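Local coordinates for CsuC (Acinetobacter baumannii, PDB 6FJY), which binds the tip adhesin CsuE in a pre-assembly complex, probably as the periplasmic chaperone that holds subunits of archaic Csu pili by donor-strand complementation before assembly, at residues V37-Y49 and F194-A206. Residues are numbered along the deposited sequence; the frame is centred on the assembly and turned at random.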
# COMPACT_ATOMS: atom_id res chain seq x y z
N VAL A 37 13.76 -1.61 9.89
CA VAL A 37 13.56 -2.61 8.85
C VAL A 37 14.42 -3.83 9.20
O VAL A 37 15.64 -3.71 9.35
CB VAL A 37 13.89 -2.09 7.44
CG1 VAL A 37 13.65 -3.19 6.39
CG2 VAL A 37 13.05 -0.88 7.13
N PHE A 38 13.78 -4.98 9.29
CA PHE A 38 14.43 -6.22 9.65
C PHE A 38 14.43 -7.17 8.46
O PHE A 38 13.52 -7.16 7.64
CB PHE A 38 13.71 -6.89 10.83
CG PHE A 38 13.81 -6.12 12.12
CD1 PHE A 38 14.87 -6.32 12.99
CD2 PHE A 38 12.86 -5.16 12.45
CE1 PHE A 38 14.97 -5.61 14.16
CE2 PHE A 38 12.95 -4.45 13.63
CZ PHE A 38 14.01 -4.67 14.48
N LYS A 39 15.49 -7.97 8.37
CA LYS A 39 15.53 -9.03 7.39
C LYS A 39 14.70 -10.19 7.90
O LYS A 39 14.67 -10.49 9.10
CB LYS A 39 16.97 -9.47 7.12
CG LYS A 39 17.17 -10.15 5.78
CD LYS A 39 18.64 -10.15 5.38
CE LYS A 39 18.85 -10.70 3.97
NZ LYS A 39 20.29 -10.65 3.57
N TRP A 40 13.97 -10.82 6.98
CA TRP A 40 12.95 -11.81 7.29
C TRP A 40 13.31 -13.11 6.59
O TRP A 40 13.44 -13.14 5.36
CB TRP A 40 11.59 -11.29 6.83
CG TRP A 40 10.43 -12.21 7.01
CD1 TRP A 40 10.35 -13.30 7.80
CD2 TRP A 40 9.15 -12.08 6.36
NE1 TRP A 40 9.10 -13.88 7.68
CE2 TRP A 40 8.35 -13.14 6.81
CE3 TRP A 40 8.62 -11.16 5.45
CZ2 TRP A 40 7.04 -13.33 6.37
CZ3 TRP A 40 7.32 -11.35 5.00
CH2 TRP A 40 6.54 -12.43 5.47
N ASN A 41 13.48 -14.18 7.36
CA ASN A 41 13.79 -15.49 6.81
C ASN A 41 12.94 -16.52 7.54
O ASN A 41 12.35 -16.23 8.58
CB ASN A 41 15.28 -15.84 6.93
CG ASN A 41 15.75 -15.96 8.37
OD1 ASN A 41 15.59 -16.99 9.02
ND2 ASN A 41 16.37 -14.89 8.88
N GLN A 42 12.83 -17.69 6.94
CA GLN A 42 12.13 -18.78 7.62
C GLN A 42 13.07 -19.96 7.83
O GLN A 42 12.75 -21.11 7.50
CB GLN A 42 10.88 -19.18 6.84
CG GLN A 42 9.77 -18.11 6.88
CD GLN A 42 8.57 -18.46 5.99
OE1 GLN A 42 8.69 -19.16 5.00
NE2 GLN A 42 7.41 -17.95 6.36
N ASP A 43 14.21 -19.69 8.46
CA ASP A 43 15.18 -20.72 8.80
C ASP A 43 14.78 -21.32 10.14
O ASP A 43 14.32 -20.62 11.04
CB ASP A 43 16.59 -20.13 8.86
CG ASP A 43 17.11 -19.71 7.49
OD1 ASP A 43 16.68 -20.31 6.48
OD2 ASP A 43 17.93 -18.77 7.43
N GLY A 44 14.98 -22.63 10.28
CA GLY A 44 14.48 -23.34 11.43
C GLY A 44 12.99 -23.58 11.39
O GLY A 44 12.38 -23.83 12.43
N LEU A 45 12.41 -23.53 10.19
CA LEU A 45 10.98 -23.77 9.95
C LEU A 45 10.09 -22.78 10.68
O LEU A 45 8.93 -23.08 10.99
CB LEU A 45 10.61 -25.21 10.30
CG LEU A 45 10.90 -26.28 9.25
CD1 LEU A 45 12.09 -25.94 8.36
CD2 LEU A 45 11.13 -27.61 9.93
N LYS A 46 10.60 -21.58 10.93
CA LYS A 46 9.83 -20.54 11.60
C LYS A 46 10.35 -19.19 11.19
O LYS A 46 11.48 -19.05 10.70
CB LYS A 46 9.88 -20.70 13.12
CG LYS A 46 11.29 -20.72 13.69
CD LYS A 46 11.34 -20.34 15.16
CE LYS A 46 12.77 -20.35 15.68
NZ LYS A 46 13.70 -19.61 14.78
N ASP A 47 9.52 -18.17 11.42
CA ASP A 47 9.84 -16.80 11.05
C ASP A 47 10.87 -16.23 12.01
O ASP A 47 10.65 -16.19 13.23
CB ASP A 47 8.57 -15.95 11.06
CG ASP A 47 7.53 -16.43 10.06
OD1 ASP A 47 7.75 -16.25 8.85
OD2 ASP A 47 6.49 -16.99 10.48
N ASN A 48 11.99 -15.78 11.46
CA ASN A 48 13.05 -15.12 12.19
C ASN A 48 13.27 -13.73 11.59
O ASN A 48 13.09 -13.53 10.39
CB ASN A 48 14.34 -15.91 12.12
CG ASN A 48 14.13 -17.33 12.51
OD1 ASN A 48 13.74 -17.63 13.63
ND2 ASN A 48 14.35 -18.24 11.56
N TYR A 49 13.66 -12.79 12.44
CA TYR A 49 13.88 -11.42 12.02
C TYR A 49 15.21 -10.94 12.58
O TYR A 49 15.57 -11.30 13.70
CB TYR A 49 12.74 -10.52 12.49
CG TYR A 49 11.36 -11.13 12.30
CD1 TYR A 49 10.70 -11.07 11.08
CD2 TYR A 49 10.72 -11.77 13.36
CE1 TYR A 49 9.43 -11.63 10.93
CE2 TYR A 49 9.47 -12.33 13.22
CZ TYR A 49 8.83 -12.27 12.00
OH TYR A 49 7.58 -12.82 11.88
N PHE A 194 -3.78 -15.60 7.63
CA PHE A 194 -2.91 -15.83 6.50
C PHE A 194 -1.74 -16.69 6.93
O PHE A 194 -1.54 -16.97 8.12
CB PHE A 194 -2.42 -14.50 5.89
CG PHE A 194 -1.61 -13.64 6.83
CD1 PHE A 194 -0.24 -13.84 6.97
CD2 PHE A 194 -2.19 -12.60 7.54
CE1 PHE A 194 0.52 -13.04 7.84
CE2 PHE A 194 -1.44 -11.79 8.39
CZ PHE A 194 -0.08 -12.02 8.55
N GLY A 195 -0.97 -17.13 5.94
CA GLY A 195 0.30 -17.78 6.19
C GLY A 195 1.28 -17.49 5.09
O GLY A 195 0.96 -17.61 3.90
N TYR A 196 2.51 -17.15 5.46
CA TYR A 196 3.57 -16.82 4.52
C TYR A 196 4.47 -18.04 4.36
O TYR A 196 4.88 -18.64 5.35
CB TYR A 196 4.40 -15.64 4.99
CG TYR A 196 3.85 -14.28 4.64
CD1 TYR A 196 4.08 -13.70 3.38
CD2 TYR A 196 3.09 -13.57 5.56
CE1 TYR A 196 3.55 -12.45 3.06
CE2 TYR A 196 2.56 -12.33 5.25
CZ TYR A 196 2.80 -11.77 4.00
OH TYR A 196 2.27 -10.54 3.72
N VAL A 197 4.72 -18.43 3.11
CA VAL A 197 5.78 -19.37 2.78
C VAL A 197 6.75 -18.63 1.87
O VAL A 197 6.50 -18.43 0.68
CB VAL A 197 5.24 -20.64 2.11
CG1 VAL A 197 6.34 -21.68 2.01
CG2 VAL A 197 4.08 -21.19 2.91
N LEU A 198 7.87 -18.21 2.44
CA LEU A 198 8.84 -17.42 1.70
C LEU A 198 9.52 -18.27 0.63
O LEU A 198 9.54 -19.50 0.69
CB LEU A 198 9.88 -16.83 2.66
CG LEU A 198 9.40 -15.76 3.64
CD1 LEU A 198 10.52 -15.33 4.54
CD2 LEU A 198 8.83 -14.53 2.90
N SER A 199 10.07 -17.58 -0.36
CA SER A 199 10.78 -18.22 -1.46
C SER A 199 11.94 -19.08 -0.95
O SER A 199 12.69 -18.68 -0.06
CB SER A 199 11.33 -17.16 -2.41
OG SER A 199 12.33 -16.42 -1.74
N ASN A 200 12.08 -20.27 -1.54
CA ASN A 200 13.17 -21.18 -1.21
C ASN A 200 13.25 -21.42 0.30
O ASN A 200 14.31 -21.35 0.92
CB ASN A 200 14.51 -20.66 -1.75
CG ASN A 200 14.43 -20.27 -3.22
OD1 ASN A 200 14.43 -21.13 -4.11
ND2 ASN A 200 14.38 -18.97 -3.49
N SER A 201 12.09 -21.69 0.89
CA SER A 201 11.98 -21.84 2.33
C SER A 201 10.95 -22.91 2.66
O SER A 201 10.14 -23.30 1.82
CB SER A 201 11.58 -20.51 3.01
OG SER A 201 12.46 -19.46 2.64
N THR A 202 11.00 -23.37 3.91
CA THR A 202 10.02 -24.30 4.45
C THR A 202 9.60 -23.81 5.82
O THR A 202 10.44 -23.34 6.60
CB THR A 202 10.59 -25.74 4.56
OG1 THR A 202 10.98 -26.23 3.27
CG2 THR A 202 9.56 -26.70 5.18
N VAL A 203 8.29 -23.87 6.10
CA VAL A 203 7.75 -23.51 7.40
C VAL A 203 6.78 -24.59 7.85
O VAL A 203 6.27 -25.37 7.04
CB VAL A 203 7.05 -22.14 7.42
CG1 VAL A 203 8.03 -21.07 7.80
CG2 VAL A 203 6.41 -21.86 6.08
N LYS A 204 6.50 -24.60 9.15
CA LYS A 204 5.59 -25.57 9.74
C LYS A 204 4.54 -24.87 10.60
O LYS A 204 4.78 -23.79 11.14
CB LYS A 204 6.33 -26.64 10.56
CG LYS A 204 7.39 -26.12 11.53
CD LYS A 204 8.10 -27.29 12.19
CE LYS A 204 9.15 -26.86 13.19
NZ LYS A 204 9.79 -28.05 13.84
N PHE A 205 3.37 -25.50 10.71
CA PHE A 205 2.27 -24.90 11.46
C PHE A 205 1.71 -25.89 12.48
O PHE A 205 2.27 -26.97 12.68
CB PHE A 205 1.15 -24.50 10.50
CG PHE A 205 1.48 -23.34 9.62
CD1 PHE A 205 2.37 -22.36 10.03
CD2 PHE A 205 0.92 -23.24 8.36
CE1 PHE A 205 2.68 -21.29 9.20
CE2 PHE A 205 1.23 -22.17 7.53
CZ PHE A 205 2.11 -21.20 7.95
N ALA A 206 0.60 -25.52 13.11
CA ALA A 206 -0.05 -26.32 14.14
C ALA A 206 -1.39 -26.81 13.60
O ALA A 206 -2.22 -26.00 13.19
CB ALA A 206 -0.25 -25.50 15.42
O HOH W 1 13.54 -22.60 5.42
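The side-chain amide of Q42 bridges the backbone of 194-206 with two bonds: its OE1 accepts from L198 N at 2.9 Å, nearly straight at the hydrogen (166°), while its NE2 donates to Y196 O at 2.8 Å, from above that carbonyl's plane. Glutamine suits the place because it offers a donor and an acceptor at the end of a chain long enough, extended beyond CG, to cross from the turn. The second N-H of NE2 goes to D47 OD1 (3.0 Å), which also takes the indole W40 NE1 from the other face of its carboxylate plane. Bonds at both amide atoms hold the amide, against which V203 CG1 packs, in one orientation. With CG anti to the backbone N (chi1 177°), W40 swings its indole across to Y196 and L198. Besides an N-H for D47, tryptophan supplies an edge, whose CH2 meets the face of Y196 in a T-shaped pair (planes at 77°), and a flat face, which branched L198 reaches with CD1, 3.7 Å from the five-membered ring's centroid, in a CH-pi contact. At the type II turn Q42-L45, a water donates to Q42 O and accepts from T202 N, and L45 lies against the aliphatic chain of K204. The contact joins the N-terminal domain to the second, as in two-domain PapD-like chaperones: W40 and Y196 both pack on P119 of strand 109-123, and strand 201-204 pairs with 162-167.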